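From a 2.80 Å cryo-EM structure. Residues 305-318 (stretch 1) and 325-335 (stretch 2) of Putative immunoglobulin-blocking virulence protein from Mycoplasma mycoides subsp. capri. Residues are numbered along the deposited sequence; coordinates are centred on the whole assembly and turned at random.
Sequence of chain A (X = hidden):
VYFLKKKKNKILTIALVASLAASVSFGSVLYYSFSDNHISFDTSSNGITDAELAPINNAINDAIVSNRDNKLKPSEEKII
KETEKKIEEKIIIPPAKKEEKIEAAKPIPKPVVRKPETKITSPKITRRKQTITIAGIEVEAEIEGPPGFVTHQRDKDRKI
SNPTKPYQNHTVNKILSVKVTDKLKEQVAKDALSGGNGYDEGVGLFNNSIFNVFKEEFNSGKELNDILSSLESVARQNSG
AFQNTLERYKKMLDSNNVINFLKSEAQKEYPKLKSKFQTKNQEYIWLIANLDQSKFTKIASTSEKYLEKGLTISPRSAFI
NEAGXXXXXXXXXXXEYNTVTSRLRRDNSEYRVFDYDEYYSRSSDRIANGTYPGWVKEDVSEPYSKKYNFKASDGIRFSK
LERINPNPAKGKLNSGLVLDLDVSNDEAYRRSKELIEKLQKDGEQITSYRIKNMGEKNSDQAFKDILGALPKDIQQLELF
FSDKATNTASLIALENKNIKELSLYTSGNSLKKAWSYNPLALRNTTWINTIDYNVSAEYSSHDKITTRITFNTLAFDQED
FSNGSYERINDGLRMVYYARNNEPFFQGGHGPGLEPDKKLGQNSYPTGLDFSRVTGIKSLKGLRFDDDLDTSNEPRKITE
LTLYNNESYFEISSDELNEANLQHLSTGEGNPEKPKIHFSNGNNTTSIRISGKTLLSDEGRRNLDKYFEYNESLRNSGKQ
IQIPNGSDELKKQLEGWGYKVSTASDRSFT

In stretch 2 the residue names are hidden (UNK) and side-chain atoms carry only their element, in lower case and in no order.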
# COMPACT_ATOMS: atom_id res chain seq x y z
N LYS A 305 49.10 -2.78 6.19
CA LYS A 305 48.82 -1.80 7.25
C LYS A 305 47.69 -2.23 8.19
O LYS A 305 47.79 -2.04 9.39
CB LYS A 305 48.65 -0.37 6.67
CG LYS A 305 47.23 0.12 6.38
CD LYS A 305 47.24 1.40 5.56
CE LYS A 305 45.85 1.92 5.19
NZ LYS A 305 45.14 2.52 6.31
N TYR A 306 46.67 -2.93 7.71
CA TYR A 306 45.68 -3.56 8.59
C TYR A 306 46.29 -4.66 9.48
O TYR A 306 45.93 -4.79 10.65
CB TYR A 306 44.51 -4.09 7.77
CG TYR A 306 43.54 -3.03 7.30
CD1 TYR A 306 43.84 -2.24 6.18
CD2 TYR A 306 42.33 -2.84 7.97
CE1 TYR A 306 42.92 -1.29 5.72
CE2 TYR A 306 41.40 -1.89 7.51
CZ TYR A 306 41.69 -1.12 6.37
OH TYR A 306 40.78 -0.23 5.93
N LEU A 307 47.28 -5.39 8.98
CA LEU A 307 48.06 -6.34 9.77
C LEU A 307 48.90 -5.64 10.86
O LEU A 307 48.97 -6.18 11.96
CB LEU A 307 48.89 -7.20 8.80
CG LEU A 307 49.74 -8.30 9.45
CD1 LEU A 307 48.88 -9.30 10.21
CD2 LEU A 307 50.49 -9.06 8.36
N GLU A 308 49.46 -4.45 10.62
CA GLU A 308 50.08 -3.61 11.66
C GLU A 308 49.09 -3.12 12.74
O GLU A 308 49.46 -3.00 13.90
CB GLU A 308 50.81 -2.41 11.04
CG GLU A 308 52.07 -2.78 10.27
CD GLU A 308 52.72 -1.61 9.53
OE1 GLU A 308 52.07 -0.58 9.25
OE2 GLU A 308 53.92 -1.69 9.20
N LYS A 309 47.81 -2.89 12.39
CA LYS A 309 46.71 -2.68 13.35
C LYS A 309 46.22 -3.97 14.02
O LYS A 309 45.39 -3.92 14.92
CB LYS A 309 45.54 -1.95 12.66
CG LYS A 309 45.85 -0.48 12.35
CD LYS A 309 44.80 0.20 11.48
CE LYS A 309 43.42 0.24 12.10
NZ LYS A 309 42.45 0.98 11.30
N GLY A 310 46.76 -5.13 13.63
CA GLY A 310 46.46 -6.44 14.21
C GLY A 310 45.25 -7.18 13.64
O GLY A 310 44.81 -8.15 14.25
N LEU A 311 44.71 -6.76 12.49
CA LEU A 311 43.61 -7.44 11.81
C LEU A 311 44.14 -8.22 10.60
O LEU A 311 44.73 -7.65 9.69
CB LEU A 311 42.55 -6.41 11.37
CG LEU A 311 42.08 -5.37 12.40
CD1 LEU A 311 40.96 -4.55 11.77
CD2 LEU A 311 41.54 -5.98 13.68
N THR A 312 43.94 -9.53 10.57
CA THR A 312 44.42 -10.42 9.50
C THR A 312 43.42 -10.48 8.35
O THR A 312 42.22 -10.45 8.59
CB THR A 312 44.70 -11.84 10.01
OG1 THR A 312 43.58 -12.42 10.62
CG2 THR A 312 45.81 -11.86 11.03
N ILE A 313 43.89 -10.63 7.10
CA ILE A 313 43.06 -10.84 5.90
C ILE A 313 42.05 -11.96 6.17
O ILE A 313 42.45 -13.06 6.55
CB ILE A 313 43.94 -11.19 4.67
CG1 ILE A 313 44.80 -9.98 4.24
CG2 ILE A 313 43.07 -11.71 3.51
CD1 ILE A 313 45.80 -10.28 3.13
N SER A 314 40.75 -11.71 5.97
CA SER A 314 39.76 -12.79 5.97
C SER A 314 39.98 -13.67 4.74
O SER A 314 39.98 -13.15 3.63
CB SER A 314 38.32 -12.26 5.99
OG SER A 314 37.38 -13.27 5.66
N PRO A 315 40.12 -15.00 4.88
CA PRO A 315 40.22 -15.86 3.72
C PRO A 315 39.03 -15.80 2.77
O PRO A 315 39.20 -16.11 1.60
CB PRO A 315 40.43 -17.27 4.27
CG PRO A 315 41.05 -17.03 5.64
CD PRO A 315 40.40 -15.74 6.10
N ARG A 316 37.85 -15.35 3.20
CA ARG A 316 36.67 -15.16 2.34
C ARG A 316 36.72 -13.85 1.55
O ARG A 316 36.14 -13.76 0.47
CB ARG A 316 35.41 -15.26 3.23
CG ARG A 316 34.09 -15.41 2.47
CD ARG A 316 32.86 -15.46 3.38
NE ARG A 316 32.90 -16.57 4.34
CZ ARG A 316 32.15 -17.65 4.39
NH1 ARG A 316 31.15 -17.86 3.62
NH2 ARG A 316 32.45 -18.55 5.25
N SER A 317 37.42 -12.85 2.07
CA SER A 317 37.56 -11.52 1.47
C SER A 317 38.84 -11.34 0.65
O SER A 317 39.04 -10.28 0.06
CB SER A 317 37.55 -10.47 2.59
OG SER A 317 36.38 -10.59 3.37
N ALA A 318 39.73 -12.33 0.65
CA ALA A 318 41.01 -12.27 -0.04
C ALA A 318 40.86 -12.28 -1.56
O ALA A 318 40.16 -13.13 -2.10
CB ALA A 318 41.87 -13.45 0.42
N UNK A 325 50.12 -10.40 -5.95
CA UNK A 325 50.17 -10.21 -4.50
C UNK A 325 48.76 -10.24 -3.90
O UNK A 325 47.78 -9.88 -4.56
c UNK A 325 50.93 -8.91 -4.19
c UNK A 325 50.30 -7.69 -4.87
o UNK A 325 52.27 -6.34 -4.65
c UNK A 325 51.03 -6.38 -4.59
o UNK A 325 50.36 -5.36 -4.31
N UNK A 326 48.66 -10.73 -2.66
CA UNK A 326 47.40 -11.00 -1.97
C UNK A 326 46.91 -9.74 -1.24
O UNK A 326 47.66 -9.12 -0.48
c UNK A 326 48.16 -14.67 -0.85
c UNK A 326 47.95 -13.47 -1.77
c UNK A 326 47.55 -12.20 -1.01
c UNK A 326 46.26 -12.43 -0.22
N UNK A 327 45.65 -9.38 -1.43
CA UNK A 327 44.96 -8.20 -0.93
C UNK A 327 43.56 -8.60 -0.45
O UNK A 327 43.14 -9.73 -0.66
o UNK A 327 44.77 -4.81 -2.44
c UNK A 327 44.93 -7.16 -2.06
o UNK A 327 44.47 -5.50 -0.38
c UNK A 327 44.68 -5.72 -1.59
N UNK A 328 42.80 -7.73 0.22
CA UNK A 328 41.43 -8.08 0.63
C UNK A 328 40.48 -6.90 0.72
O UNK A 328 40.89 -5.74 0.75
c UNK A 328 41.42 -8.91 1.93
o UNK A 328 41.56 -8.14 3.09
N UNK A 329 39.18 -7.21 0.73
CA UNK A 329 38.11 -6.28 1.07
C UNK A 329 37.51 -6.59 2.47
O UNK A 329 36.33 -6.39 2.70
n UNK A 329 36.12 -7.74 -1.71
c UNK A 329 37.10 -6.22 -0.09
c UNK A 329 36.44 -7.55 -0.45
o UNK A 329 36.18 -8.41 0.36
N UNK A 330 38.32 -7.14 3.39
CA UNK A 330 37.86 -7.59 4.70
C UNK A 330 38.97 -8.17 5.58
O UNK A 330 39.78 -8.98 5.12
N UNK A 331 39.02 -7.74 6.84
CA UNK A 331 40.04 -8.07 7.84
C UNK A 331 39.40 -8.31 9.21
O UNK A 331 38.50 -7.58 9.62
c UNK A 331 42.08 -5.33 4.68
c UNK A 331 40.69 -3.66 3.63
c UNK A 331 42.86 -6.90 6.12
c UNK A 331 40.05 -4.62 5.77
c UNK A 331 39.80 -3.74 4.70
c UNK A 331 41.19 -5.44 5.78
c UNK A 331 41.72 -6.47 6.68
n UNK A 331 43.07 -6.23 4.94
c UNK A 331 41.12 -6.98 7.95
c UNK A 331 41.84 -4.46 3.62
N UNK A 332 39.87 -9.32 9.94
CA UNK A 332 39.30 -9.73 11.22
C UNK A 332 40.33 -9.76 12.35
O UNK A 332 41.49 -10.10 12.12
N UNK A 333 39.94 -9.45 13.59
CA UNK A 333 40.79 -9.64 14.76
C UNK A 333 40.83 -11.12 15.19
O UNK A 333 39.96 -11.91 14.79
c UNK A 333 38.67 -8.83 15.50
c UNK A 333 38.65 -8.92 13.98
c UNK A 333 40.15 -8.76 15.82
N UNK A 334 41.78 -11.53 16.03
CA UNK A 334 41.66 -12.77 16.79
C UNK A 334 40.43 -12.70 17.71
O UNK A 334 40.06 -11.62 18.17
c UNK A 334 42.95 -12.92 17.59
c UNK A 334 42.95 -10.79 16.47
c UNK A 334 43.88 -11.83 17.04
N UNK A 335 39.79 -13.83 18.02
CA UNK A 335 38.48 -13.87 18.72
C UNK A 335 38.48 -13.27 20.13
O UNK A 335 37.48 -12.70 20.56
o UNK A 335 37.87 -16.92 16.97
o UNK A 335 36.77 -15.09 16.67
c UNK A 335 37.51 -15.80 17.36
c UNK A 335 37.95 -15.30 18.74

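Position 325 carries three side-chain carbons in a row, the third bearing two oxygens: a carboxylate on a two-methylene stem. It lies out of reach of stretch 1, and one oxygen is hydrogen-bonded elsewhere in the structure. This is Glu 325.

At position 326 four carbons fork at the first, one arm being two carbons long. The short arm lies 4.0 Å from CD1 of Ile 313. The residue is Ile 326, whose CG2 makes that contact; a branched aliphatic chain suits this buried, apolar site.

Position 327 has two carbons, the second with two oxygens, and its CB points away from stretch 1. It is Asp 327. Its OD2 accepts a hydrogen bond from N of position 328 at 2.8 Å, while its backbone O receives a CA-H...O contact from CA of Ala 318 at 3.4 Å.

The side chain of position 328 is one carbon and one oxygen. This is Ser 328, paired with Ala 318 in an antiparallel, non-hydrogen-bonded bridge. Its CB packs 3.6 Å from CG2 of Ile 313, and its OG donates to O of position 330 at 2.8 Å, so the small polar group is satisfied though buried.

At position 329 two carbons end in one oxygen and one nitrogen, an amide: Asn 329. Its backbone N donates to O of Ser 317 at 3.1 Å, and OD1 approaches CB of Ser 317 to 3.3 Å.

Position 330 has no side-chain atoms and is Gly 330. A CB here would point toward stretch 1 and lie 2.3 Å from OG of Ser 317, a clash, so glycine fits the close approach. Its O accepts from N of Ser 314 at 3.0 Å.

One carbon leads at position 331 to fused five- and six-membered rings of eight carbons and one nitrogen, unmistakably Trp 331. Its six-membered ring stacks face to face on Tyr 306, the planes only 8° apart, while CB of Tyr 306 sits over the five-membered ring. The broad indole also reaches Ile 313, with CD1 4.1 Å from its CG1.

Position 332 again lacks a side chain: Gly 332. There is room for a CB, so this contact does not demand glycine. N of Gly 332 donates to O of Thr 312 at 2.9 Å, and N of Thr 312 donates to O of Gly 332 at 3.0 Å.

At positions 333 and 334 three carbons close a ring onto the backbone nitrogen, giving Pro 333 and Pro 334. CB of Pro 333 touches CD2 of Leu 311 at 3.8 Å; neither proline nitrogen can donate a hydrogen bond.

Position 335, two carbons with two oxygens on the second, is Asp 335, exposed and beyond contact.

The contact thus consists of two short antiparallel ladders whose register shifts by two residues between Ile 313 and Ala 318. Backbone hydrogen bonds join the strands, Ile 313 packs against Ile 326, Ser 328 and Trp 331, and the indole extends the contact to the helix by stacking on Tyr 306.

Stretch 2 325-335: EIDSNGWGPPD
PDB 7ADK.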